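Local coordinates for fluoroacetyl coenzyme A thioesterase (Streptomyces cattleya, PDB 3KUV), which hydrolyses fluoroacetyl-CoA to fluoroacetate and coenzyme A before it can react with citrate synthase, and so confers fluoroacetate resistance, at the interface of chains A and B. Residues are numbered along the deposited sequence; one frame, centred on the assembly and turned at random. Chains: chain A/B, Fluoroacetyl coenzyme A thioesterase.

Contact 1: the interface of chains A and B. Residues chain A 27, 29-30, 32-33; chain B 47, 51, 54-55.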
loop_
_atom_site.group_PDB
_atom_site.type_symbol
_atom_site.label_atom_id
_atom_site.label_comp_id
_atom_site.label_asym_id
_atom_site.label_seq_id
_atom_site.Cartn_x
_atom_site.Cartn_y
_atom_site.Cartn_z
ATOM N N TYR A 27 6.261 -3.276 8.589
ATOM C CA TYR A 27 7.655 -2.771 8.771
ATOM C C TYR A 27 8.156 -3.046 10.212
ATOM O O TYR A 27 8.047 -2.153 11.109
ATOM C CB TYR A 27 7.759 -1.244 8.496
ATOM C CG TYR A 27 7.902 -0.986 7.006
ATOM C CD1 TYR A 27 9.125 -1.080 6.397
ATOM C CD2 TYR A 27 6.737 -0.710 6.219
ATOM C CE1 TYR A 27 9.272 -0.812 5.014
ATOM C CE2 TYR A 27 6.851 -0.484 4.826
ATOM C CZ TYR A 27 8.087 -0.526 4.250
ATOM O OH TYR A 27 8.212 -0.352 2.894
ATOM N N GLU A 29 11.043 -3.249 10.885
ATOM C CA GLU A 29 12.243 -2.362 10.987
ATOM C C GLU A 29 11.913 -0.973 11.532
ATOM O O GLU A 29 12.851 -0.157 11.720
ATOM C CB GLU A 29 12.802 -2.119 9.549
ATOM C CG GLU A 29 13.198 -3.354 8.837
ATOM C CD GLU A 29 12.027 -3.981 8.053
ATOM O OE1 GLU A 29 12.292 -5.081 7.493
ATOM O OE2 GLU A 29 10.849 -3.484 8.117
ATOM N N SER A 30 10.638 -0.633 11.734
ATOM C CA SER A 30 10.239 0.696 12.098
ATOM C C SER A 30 9.938 0.833 13.572
ATOM O O SER A 30 8.824 0.444 13.998
ATOM C CB SER A 30 8.984 1.106 11.341
ATOM O OG SER A 30 8.453 2.344 11.792
ATOM N N GLU A 32 9.135 3.543 14.764
ATOM C CA GLU A 32 8.015 4.422 14.705
ATOM C C GLU A 32 6.609 3.698 14.617
ATOM O O GLU A 32 5.658 4.360 14.947
ATOM C CB GLU A 32 8.213 5.460 13.539
ATOM C CG GLU A 32 9.348 6.518 13.683
ATOM C CD GLU A 32 10.753 5.992 13.295
ATOM O OE1 GLU A 32 10.879 5.058 12.500
ATOM O OE2 GLU A 32 11.745 6.518 13.894
ATOM N N PHE A 33 6.512 2.419 14.125
ATOM C CA PHE A 33 5.288 1.558 14.023
ATOM C C PHE A 33 5.210 0.440 15.100
ATOM O O PHE A 33 4.276 -0.362 15.132
ATOM C CB PHE A 33 5.262 0.741 12.691
ATOM C CG PHE A 33 4.952 1.553 11.404
ATOM C CD1 PHE A 33 4.491 2.858 11.451
ATOM C CD2 PHE A 33 5.058 0.939 10.179
ATOM C CE1 PHE A 33 4.210 3.565 10.285
ATOM C CE2 PHE A 33 4.708 1.653 8.954
ATOM C CZ PHE A 33 4.300 2.962 9.041
ATOM N N GLY B 47 3.332 1.687 2.586
ATOM C CA GLY B 47 3.689 1.731 4.018
ATOM C C GLY B 47 4.890 2.666 4.242
ATOM O O GLY B 47 5.021 3.260 5.329
ATOM N N TRP B 51 5.174 5.832 6.664
ATOM C CA TRP B 51 6.247 5.948 7.651
ATOM C C TRP B 51 6.925 7.318 7.565
ATOM O O TRP B 51 7.194 7.929 8.630
ATOM C CB TRP B 51 7.221 4.786 7.372
ATOM C CG TRP B 51 8.324 4.543 8.438
ATOM C CD1 TRP B 51 8.586 5.289 9.597
ATOM C CD2 TRP B 51 9.378 3.587 8.301
ATOM N NE1 TRP B 51 9.744 4.749 10.231
ATOM C CE2 TRP B 51 10.259 3.751 9.429
ATOM C CE3 TRP B 51 9.698 2.631 7.302
ATOM C CZ2 TRP B 51 11.415 2.965 9.573
ATOM C CZ3 TRP B 51 10.871 1.845 7.443
ATOM C CH2 TRP B 51 11.705 2.036 8.617
ATOM N N VAL B 54 4.573 9.787 9.155
ATOM C CA VAL B 54 4.583 9.617 10.606
ATOM C C VAL B 54 5.793 10.255 11.291
ATOM O O VAL B 54 5.695 10.925 12.336
ATOM C CB VAL B 54 4.441 8.068 10.960
ATOM C CG1 VAL B 54 4.797 7.749 12.388
ATOM C CG2 VAL B 54 3.014 7.520 10.542
ATOM N N ARG B 55 6.979 10.056 10.703
ATOM C CA ARG B 55 8.213 10.692 11.301
ATOM C C ARG B 55 8.106 12.225 11.248
ATOM O O ARG B 55 8.471 12.874 12.265
ATOM C CB ARG B 55 9.474 10.188 10.525
ATOM C CG ARG B 55 9.780 8.707 10.836
ATOM C CD ARG B 55 11.093 8.333 10.098
ATOM N NE ARG B 55 12.231 9.161 10.541
ATOM C CZ ARG B 55 13.397 9.304 9.869
ATOM N NH1 ARG B 55 13.633 8.771 8.626
ATOM N NH2 ARG B 55 14.420 9.973 10.409
#

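Contact 2: the interface of chains A and B. Residues chain A 123, 125, 128-129, 132; chain B 37, 39.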
loop_
_atom_site.group_PDB
_atom_site.type_symbol
_atom_site.label_atom_id
_atom_site.label_comp_id
_atom_site.label_asym_id
_atom_site.label_seq_id
_atom_site.Cartn_x
_atom_site.Cartn_y
_atom_site.Cartn_z
ATOM N N ILE A 123 3.143 -6.887 -18.674
ATOM C CA ILE A 123 4.568 -6.826 -18.996
ATOM C C ILE A 123 4.993 -8.173 -19.600
ATOM O O ILE A 123 4.420 -9.190 -19.291
ATOM C CB ILE A 123 5.474 -6.513 -17.759
ATOM C CG1 ILE A 123 5.128 -7.420 -16.571
ATOM C CG2 ILE A 123 5.215 -5.050 -17.370
ATOM C CD1 ILE A 123 6.194 -7.480 -15.364
ATOM N N LEU A 125 7.673 -10.744 -19.042
ATOM C CA LEU A 125 8.460 -11.002 -17.798
ATOM C C LEU A 125 9.991 -11.009 -18.060
ATOM O O LEU A 125 10.781 -10.401 -17.328
ATOM C CB LEU A 125 7.981 -12.266 -17.114
ATOM C CG LEU A 125 6.606 -12.191 -16.384
ATOM C CD1 LEU A 125 6.023 -13.599 -16.045
ATOM C CD2 LEU A 125 6.690 -11.351 -15.079
ATOM N N PHE A 128 11.259 -7.515 -18.835
ATOM C CA PHE A 128 11.195 -6.733 -17.625
ATOM C C PHE A 128 12.336 -7.109 -16.632
ATOM O O PHE A 128 13.006 -6.228 -16.091
ATOM C CB PHE A 128 9.795 -6.823 -17.001
ATOM C CG PHE A 128 9.714 -6.109 -15.639
ATOM C CD1 PHE A 128 9.603 -4.761 -15.603
ATOM C CD2 PHE A 128 9.799 -6.838 -14.484
ATOM C CE1 PHE A 128 9.569 -4.071 -14.315
ATOM C CE2 PHE A 128 9.716 -6.147 -13.215
ATOM C CZ PHE A 128 9.597 -4.788 -13.177
ATOM N N ASN A 129 12.504 -8.395 -16.404
ATOM C CA ASN A 129 13.612 -8.813 -15.515
ATOM C C ASN A 129 14.987 -8.320 -15.995
ATOM O O ASN A 129 15.825 -7.890 -15.151
ATOM C CB ASN A 129 13.592 -10.295 -15.302
ATOM C CG ASN A 129 12.404 -10.733 -14.569
ATOM O OD1 ASN A 129 11.880 -10.043 -13.685
ATOM N ND2 ASN A 129 11.912 -11.928 -14.929
ATOM N N VAL A 132 15.356 -4.772 -14.980
ATOM C CA VAL A 132 15.500 -4.709 -13.489
ATOM C C VAL A 132 16.967 -4.985 -13.165
ATOM O O VAL A 132 17.568 -4.264 -12.376
ATOM C CB VAL A 132 14.580 -5.654 -12.732
ATOM C CG1 VAL A 132 14.937 -5.700 -11.187
ATOM C CG2 VAL A 132 13.087 -5.256 -12.899
ATOM N N PRO B 37 8.265 -10.834 -10.262
ATOM C CA PRO B 37 9.627 -10.317 -10.208
ATOM C C PRO B 37 10.017 -9.793 -8.805
ATOM O O PRO B 37 9.155 -9.433 -8.002
ATOM C CB PRO B 37 9.591 -9.148 -11.161
ATOM C CG PRO B 37 8.370 -9.400 -12.115
ATOM C CD PRO B 37 7.408 -10.060 -11.211
ATOM N N VAL B 39 10.918 -7.301 -6.956
ATOM C CA VAL B 39 10.926 -5.816 -6.947
ATOM C C VAL B 39 10.025 -5.351 -5.787
ATOM O O VAL B 39 9.152 -6.091 -5.317
ATOM C CB VAL B 39 10.377 -5.200 -8.282
ATOM C CG1 VAL B 39 11.343 -5.588 -9.443
ATOM C CG2 VAL B 39 8.940 -5.655 -8.590
#

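Contact 3: the interface of chains A and B. Residues chain A 15, 20-21, 44, 47, 51; chain B 26-29.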
loop_
_atom_site.group_PDB
_atom_site.type_symbol
_atom_site.label_atom_id
_atom_site.label_comp_id
_atom_site.label_asym_id
_atom_site.label_seq_id
_atom_site.Cartn_x
_atom_site.Cartn_y
_atom_site.Cartn_z
ATOM N N PHE A 15 -10.642 -12.844 2.536
ATOM C CA PHE A 15 -9.426 -13.112 3.272
ATOM C C PHE A 15 -9.574 -12.862 4.731
ATOM O O PHE A 15 -9.866 -11.709 5.167
ATOM C CB PHE A 15 -8.289 -12.135 2.725
ATOM C CG PHE A 15 -6.971 -12.282 3.381
ATOM C CD1 PHE A 15 -6.096 -13.357 3.059
ATOM C CD2 PHE A 15 -6.522 -11.339 4.308
ATOM C CE1 PHE A 15 -4.812 -13.471 3.680
ATOM C CE2 PHE A 15 -5.272 -11.477 4.916
ATOM C CZ PHE A 15 -4.427 -12.553 4.651
ATOM N N HIS A 20 -0.548 -11.546 11.667
ATOM C CA HIS A 20 0.755 -11.121 11.150
ATOM C C HIS A 20 0.510 -10.159 9.929
ATOM O O HIS A 20 1.394 -9.923 9.147
ATOM C CB HIS A 20 1.604 -12.325 10.732
ATOM C CG HIS A 20 0.903 -13.302 9.862
ATOM N ND1 HIS A 20 0.984 -13.262 8.490
ATOM C CD2 HIS A 20 0.156 -14.393 10.166
ATOM C CE1 HIS A 20 0.273 -14.251 7.971
ATOM N NE2 HIS A 20 -0.209 -14.978 8.977
ATOM N N LYS A 21 -0.747 -9.705 9.762
ATOM C CA LYS A 21 -1.041 -8.607 8.766
ATOM C C LYS A 21 -1.384 -7.286 9.415
ATOM O O LYS A 21 -2.022 -6.411 8.827
ATOM C CB LYS A 21 -2.155 -9.006 7.743
ATOM C CG LYS A 21 -1.772 -10.241 6.966
ATOM C CD LYS A 21 -0.604 -10.036 6.054
ATOM C CE LYS A 21 -0.443 -11.391 5.265
ATOM N NZ LYS A 21 0.722 -11.413 4.431
ATOM N N PHE A 44 -1.064 -3.609 3.560
ATOM C CA PHE A 44 -1.573 -4.972 3.311
ATOM C C PHE A 44 -3.001 -4.948 2.683
ATOM O O PHE A 44 -3.310 -5.785 1.823
ATOM C CB PHE A 44 -1.617 -5.773 4.632
ATOM C CG PHE A 44 -0.284 -6.266 5.110
ATOM C CD1 PHE A 44 0.542 -7.057 4.313
ATOM C CD2 PHE A 44 0.086 -6.026 6.476
ATOM C CE1 PHE A 44 1.800 -7.590 4.805
ATOM C CE2 PHE A 44 1.286 -6.497 6.931
ATOM C CZ PHE A 44 2.175 -7.292 6.111
ATOM N N GLY A 47 -2.209 -4.444 -0.895
ATOM C CA GLY A 47 -1.770 -5.682 -1.524
ATOM C C GLY A 47 -2.921 -6.663 -1.705
ATOM O O GLY A 47 -2.938 -7.309 -2.763
ATOM N N TRP A 51 -4.006 -8.019 -5.292
ATOM C CA TRP A 51 -4.137 -9.476 -5.461
ATOM C C TRP A 51 -5.493 -9.883 -6.113
ATOM O O TRP A 51 -5.531 -10.754 -7.040
ATOM C CB TRP A 51 -3.970 -10.117 -4.076
ATOM C CG TRP A 51 -3.911 -11.672 -4.085
ATOM C CD1 TRP A 51 -3.832 -12.518 -5.164
ATOM C CD2 TRP A 51 -3.902 -12.452 -2.925
ATOM N NE1 TRP A 51 -3.835 -13.861 -4.675
ATOM C CE2 TRP A 51 -3.832 -13.833 -3.312
ATOM C CE3 TRP A 51 -3.912 -12.130 -1.554
ATOM C CZ2 TRP A 51 -3.862 -14.884 -2.365
ATOM C CZ3 TRP A 51 -3.939 -13.191 -0.561
ATOM C CH2 TRP A 51 -3.914 -14.580 -1.004
ATOM N N LEU B 26 5.165 -9.648 0.490
ATOM C CA LEU B 26 3.934 -8.979 1.046
ATOM C C LEU B 26 2.813 -9.974 1.385
ATOM O O LEU B 26 2.137 -9.817 2.404
ATOM C CB LEU B 26 3.527 -7.890 0.036
ATOM C CG LEU B 26 2.371 -6.979 0.556
ATOM C CD1 LEU B 26 2.898 -6.011 1.635
ATOM C CD2 LEU B 26 1.882 -6.200 -0.649
ATOM N N TYR B 27 2.610 -10.936 0.491
ATOM C CA TYR B 27 1.654 -12.058 0.747
ATOM C C TYR B 27 2.333 -13.377 0.419
ATOM O O TYR B 27 2.145 -13.903 -0.650
ATOM C CB TYR B 27 0.351 -11.850 -0.061
ATOM C CG TYR B 27 -0.603 -10.943 0.632
ATOM C CD1 TYR B 27 -1.552 -11.400 1.527
ATOM C CD2 TYR B 27 -0.543 -9.554 0.390
ATOM C CE1 TYR B 27 -2.464 -10.566 2.182
ATOM C CE2 TYR B 27 -1.465 -8.684 1.010
ATOM C CZ TYR B 27 -2.381 -9.151 1.957
ATOM O OH TYR B 27 -3.257 -8.370 2.593
ATOM N N PRO B 28 3.089 -13.902 1.399
ATOM C CA PRO B 28 3.645 -15.295 1.203
ATOM C C PRO B 28 2.509 -16.305 1.014
ATOM O O PRO B 28 2.784 -17.384 0.428
ATOM C CB PRO B 28 4.317 -15.562 2.525
ATOM C CG PRO B 28 4.723 -14.116 3.093
ATOM C CD PRO B 28 3.436 -13.296 2.710
ATOM N N GLU B 29 1.274 -16.001 1.445
ATOM C CA GLU B 29 0.191 -16.954 1.179
ATOM C C GLU B 29 -0.419 -16.863 -0.240
ATOM O O GLU B 29 -1.364 -17.602 -0.547
ATOM C CB GLU B 29 -0.873 -16.819 2.194
ATOM C CG GLU B 29 -1.490 -15.491 2.306
ATOM C CD GLU B 29 -0.790 -14.622 3.403
ATOM O OE1 GLU B 29 -1.399 -14.492 4.495
ATOM O OE2 GLU B 29 0.331 -14.054 3.150
#

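Contact 4: the interface of chains A and B. Residues chain A 50-51, 54, 67, 120; chain B 32-33, 36.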
loop_
_atom_site.group_PDB
_atom_site.type_symbol
_atom_site.label_atom_id
_atom_site.label_comp_id
_atom_site.label_asym_id
_atom_site.label_seq_id
_atom_site.Cartn_x
_atom_site.Cartn_y
_atom_site.Cartn_z
ATOM N N GLU A 50 -4.891 -5.410 -4.804
ATOM C CA GLU A 50 -4.119 -5.673 -6.031
ATOM C C GLU A 50 -4.142 -7.215 -6.329
ATOM O O GLU A 50 -4.320 -7.608 -7.495
ATOM C CB GLU A 50 -2.694 -5.060 -5.877
ATOM C CG GLU A 50 -2.764 -3.538 -5.736
ATOM C CD GLU A 50 -1.386 -2.875 -5.608
ATOM O OE1 GLU A 50 -0.373 -3.588 -5.527
ATOM O OE2 GLU A 50 -1.339 -1.615 -5.615
ATOM N N TRP A 51 -4.006 -8.019 -5.292
ATOM C CA TRP A 51 -4.137 -9.476 -5.461
ATOM C C TRP A 51 -5.493 -9.883 -6.113
ATOM O O TRP A 51 -5.531 -10.754 -7.040
ATOM C CB TRP A 51 -3.970 -10.117 -4.076
ATOM C CG TRP A 51 -3.911 -11.672 -4.085
ATOM C CD1 TRP A 51 -3.832 -12.518 -5.164
ATOM C CD2 TRP A 51 -3.902 -12.452 -2.925
ATOM N NE1 TRP A 51 -3.835 -13.861 -4.675
ATOM C CE2 TRP A 51 -3.832 -13.833 -3.312
ATOM C CE3 TRP A 51 -3.912 -12.130 -1.554
ATOM C CZ2 TRP A 51 -3.862 -14.884 -2.365
ATOM C CZ3 TRP A 51 -3.939 -13.191 -0.561
ATOM C CH2 TRP A 51 -3.914 -14.580 -1.004
ATOM N N VAL A 54 -5.170 -9.047 -9.804
ATOM C CA VAL A 54 -4.305 -10.012 -10.484
ATOM C C VAL A 54 -5.069 -11.325 -10.760
ATOM O O VAL A 54 -4.898 -11.813 -11.891
ATOM C CB VAL A 54 -3.069 -10.291 -9.566
ATOM C CG1 VAL A 54 -2.341 -11.574 -10.003
ATOM C CG2 VAL A 54 -2.121 -9.109 -9.550
ATOM N N SER A 67 2.117 -8.918 -14.833
ATOM C CA SER A 67 1.595 -7.511 -14.768
ATOM C C SER A 67 2.194 -6.810 -13.546
ATOM O O SER A 67 2.648 -7.478 -12.634
ATOM C CB SER A 67 0.067 -7.509 -14.647
ATOM O OG SER A 67 -0.424 -7.943 -13.388
ATOM N N ARG A 120 -3.240 -1.481 -13.695
ATOM C CA ARG A 120 -2.112 -2.380 -13.943
ATOM C C ARG A 120 -1.675 -2.348 -15.392
ATOM O O ARG A 120 -2.477 -1.878 -16.292
ATOM C CB ARG A 120 -2.523 -3.814 -13.671
ATOM C CG ARG A 120 -3.108 -3.955 -12.176
ATOM C CD ARG A 120 -3.223 -5.489 -11.742
ATOM N NE ARG A 120 -1.915 -6.132 -11.673
ATOM C CZ ARG A 120 -1.034 -5.973 -10.672
ATOM N NH1 ARG A 120 -1.315 -5.199 -9.621
ATOM N NH2 ARG A 120 0.118 -6.574 -10.760
ATOM N N GLU B 32 -0.025 -16.393 -6.523
ATOM C CA GLU B 32 0.174 -15.499 -7.655
ATOM C C GLU B 32 1.441 -14.602 -7.363
ATOM O O GLU B 32 2.322 -14.447 -8.245
ATOM C CB GLU B 32 -1.068 -14.562 -7.834
ATOM C CG GLU B 32 -2.243 -15.343 -8.447
ATOM C CD GLU B 32 -3.019 -16.197 -7.461
ATOM O OE1 GLU B 32 -3.879 -16.923 -7.970
ATOM O OE2 GLU B 32 -2.980 -16.048 -6.238
ATOM N N PHE B 33 1.532 -14.097 -6.157
ATOM C CA PHE B 33 2.678 -13.183 -5.806
ATOM C C PHE B 33 4.002 -13.917 -5.749
ATOM O O PHE B 33 5.061 -13.307 -5.964
ATOM C CB PHE B 33 2.448 -12.416 -4.512
ATOM C CG PHE B 33 1.403 -11.314 -4.583
ATOM C CD1 PHE B 33 1.208 -10.522 -3.482
ATOM C CD2 PHE B 33 0.642 -11.098 -5.719
ATOM C CE1 PHE B 33 0.264 -9.444 -3.450
ATOM C CE2 PHE B 33 -0.341 -10.066 -5.739
ATOM C CZ PHE B 33 -0.569 -9.265 -4.597
ATOM N N PHE B 36 6.163 -13.482 -8.896
ATOM C CA PHE B 36 6.422 -12.160 -9.454
ATOM C C PHE B 36 7.908 -11.826 -9.446
ATOM O O PHE B 36 8.674 -12.358 -8.622
ATOM C CB PHE B 36 5.723 -11.082 -8.594
ATOM C CG PHE B 36 4.328 -10.639 -9.080
ATOM C CD1 PHE B 36 4.070 -9.297 -9.347
ATOM C CD2 PHE B 36 3.301 -11.546 -9.175
ATOM C CE1 PHE B 36 2.807 -8.900 -9.756
ATOM C CE2 PHE B 36 2.020 -11.144 -9.642
ATOM C CZ PHE B 36 1.791 -9.804 -9.863
#

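Contact 1: the interface of chains A and B
The indole N-H of B:Trp51 points at the carboxylate of A:Glu32, with NE1 2.6 Å from OE1 and an angle of 162° at the hydrogen. The oxygen lies almost in the indole plane but takes the proton on its anti side, somewhat out of the carboxylate plane. A:Ser30 lies over one indole face: its CB sits above the six-membered ring, 3.7 Å from the centroid, while OG stands above the pyrrole rim. At the far end of the indole, CZ3 meets CD1 of A:Tyr27 at 3.6 Å, where the indole rim lies over a face of the phenol ring. A:Phe33 comes from another direction, its CZ reaching CA of B:Trp51 at 3.8 Å and its CE1 approaching CG2 of B:Val54.

In the second shell, CG of B:Arg55 packs on CG of A:Glu32 at 3.6 Å, and its NE stays 4.3 Å from OE2, close enough that the positive charge may steady the carboxylate. A bend at chi2 (82°) turns that carboxylate back toward the indole. On B:Trp51, CG stands anti to the backbone N (chi1 -170°), carrying the ring from helix 42-57 into the partner. The patch thus docks this helix, which carries substrate-binding residues, against the other subunit of the homodimer.

Contact 2: the interface of chains A and B
A:Phe128 carries CG anti to its backbone N (chi1 175°), which directs the phenyl ring from helix 125-133 toward B:Pro37, while A:Asn129, the next residue along the helix, swings its CG beside the backbone N (chi1 -66°) and brings OD1 to the same proline. The pyrrolidine ring of B:Pro37 meets the phenyl at its edge: CB lies in the ring plane, 3.6 Å from CE2, and CG rests against CE2 and CD2. The two side chains run at about a right angle, so a rim of the aromatic ring, not its face, bears on the proline. OD1 of A:Asn129 touches the same CB at 3.5 Å, a van der Waals contact of the amide oxygen with carbon. From the start of the helix, CD2 of A:Leu125 closes on CG of B:Pro37 at 3.9 Å.

Further along, CG1 of B:Val39 packs against both methyls of A:Val132 about equally, 3.9 Å from CG2 and 4.0 Å from CG1. A:Val132 also backs the aromatic group within its own chain, as its CG2 stands 3.4 Å above the phenyl plane toward the rim and so should limit movement of the ring. The contact is apolar in character, without polar pairing between the chains. It seats the extended B:Pro37 to B:Val39 segment on the C-terminal helix of the partner and so adds a small hydrophobic clasp to the homodimer.

Contact 3: the interface of chains A and B
The ammonium group of A:Lys21 is gripped by two oxygens of chain B at the dimer interface of this hot-dog-fold thioesterase. NZ donates to the backbone O of B:Leu26 at 2.9 Å, somewhat off the carbonyl plane, and forms a salt bridge with the carboxylate OE2 of B:Glu29 at 3.0 Å, met on the syn side. Lysine and glutamate meet end to end. A bend at chi2 (-67°) lays the lysine chain across the ring of A:Phe44, with CD over its centre, and NZ then hangs above a face of the B:Tyr27 ring, 4.1 Å from the centroid, in a cation-pi contact.

B:Tyr27 is fixed at its tip as well. Its hydroxyl OH donates to the backbone O of A:Phe44 at 2.7 Å and comes in steeply over the carbonyl plane (52°), away from the usual lone-pair direction. A:Phe15 presents CZ to the phenol edge, 3.7 Å from CE1, with the two ring planes 78° apart. A:Trp51 covers part of one phenol face with the benzo rim of its indole. The other carboxylate oxygen of B:Glu29, OE1, lies in the plane of the A:Phe15 ring at its edge, 3.6 Å from CZ. B:Leu26 inserts its two methyls against helix 42-56: CD1 packs on CE1 of A:Phe44, while CD2 meets CA of A:Gly47 at 3.8 Å. A:Phe44 and A:Gly47 both belong to the substrate-binding stretch.

Contact 4: the interface of chains A and B
B:Glu32 lies roughly perpendicular to A:Trp51; its aliphatic part packs on A:Val54 and its carboxylate binds the indole. CB rests on the methyl CG1 of A:Val54 at 3.9 Å, and CG follows alongside the same methyl as the two side chains run antiparallel, side by side. The chain then bends at chi2 (80°), which turns the carboxylate away from the valine to the indole edge, where CD lies in the ring plane. At the tip, OE2 accepts the indole N-H of A:Trp51, 2.8 Å from NE1. The donor stands above the carboxylate plane, 49° out of it, and the bond is moderately bent, 153° at the hydrogen.

Next to it, B:Phe33 turns its own tip to the start of the tryptophan side chain, with CZ 3.5 Å from CB. B:Phe36 points tip to tip at A:Val54, bringing CZ to 4.0 Å from CG2, and its ring edge faces the substrate-binding A:Arg120, whose NH2 lies in the phenyl plane, 3.7 Å from CE1. The guanidinium is held within chain A: CG2 of A:Val54 lies over its centre, and A:Ser67 OG accepts from both NE and NH2 of A:Arg120, at 2.9 and 3.0 Å, in the guanidinium plane.

Contacts 3 and 4 share A:Trp51, and the centres of their C-alpha atoms are about 12 Å apart; between the same centres, contact 4 is equally far from contact 2. Together they follow residues 26 to 39 of chain B across chain A, from its helix 42-56 to its helix 125-133. Contact 1, centred about 18 Å from contact 3 and 25 Å from contact 4, shows the exchanged arrangement. The two-fold symmetry gives each contact its twin, though Glu32 and Glu29 differ in detail between copies. Contact 3 is centred about 10 Å from each of the active-site residues A:Ser42 (engineered) and A:Glu50, so dimer packing may help shape the catalytic site.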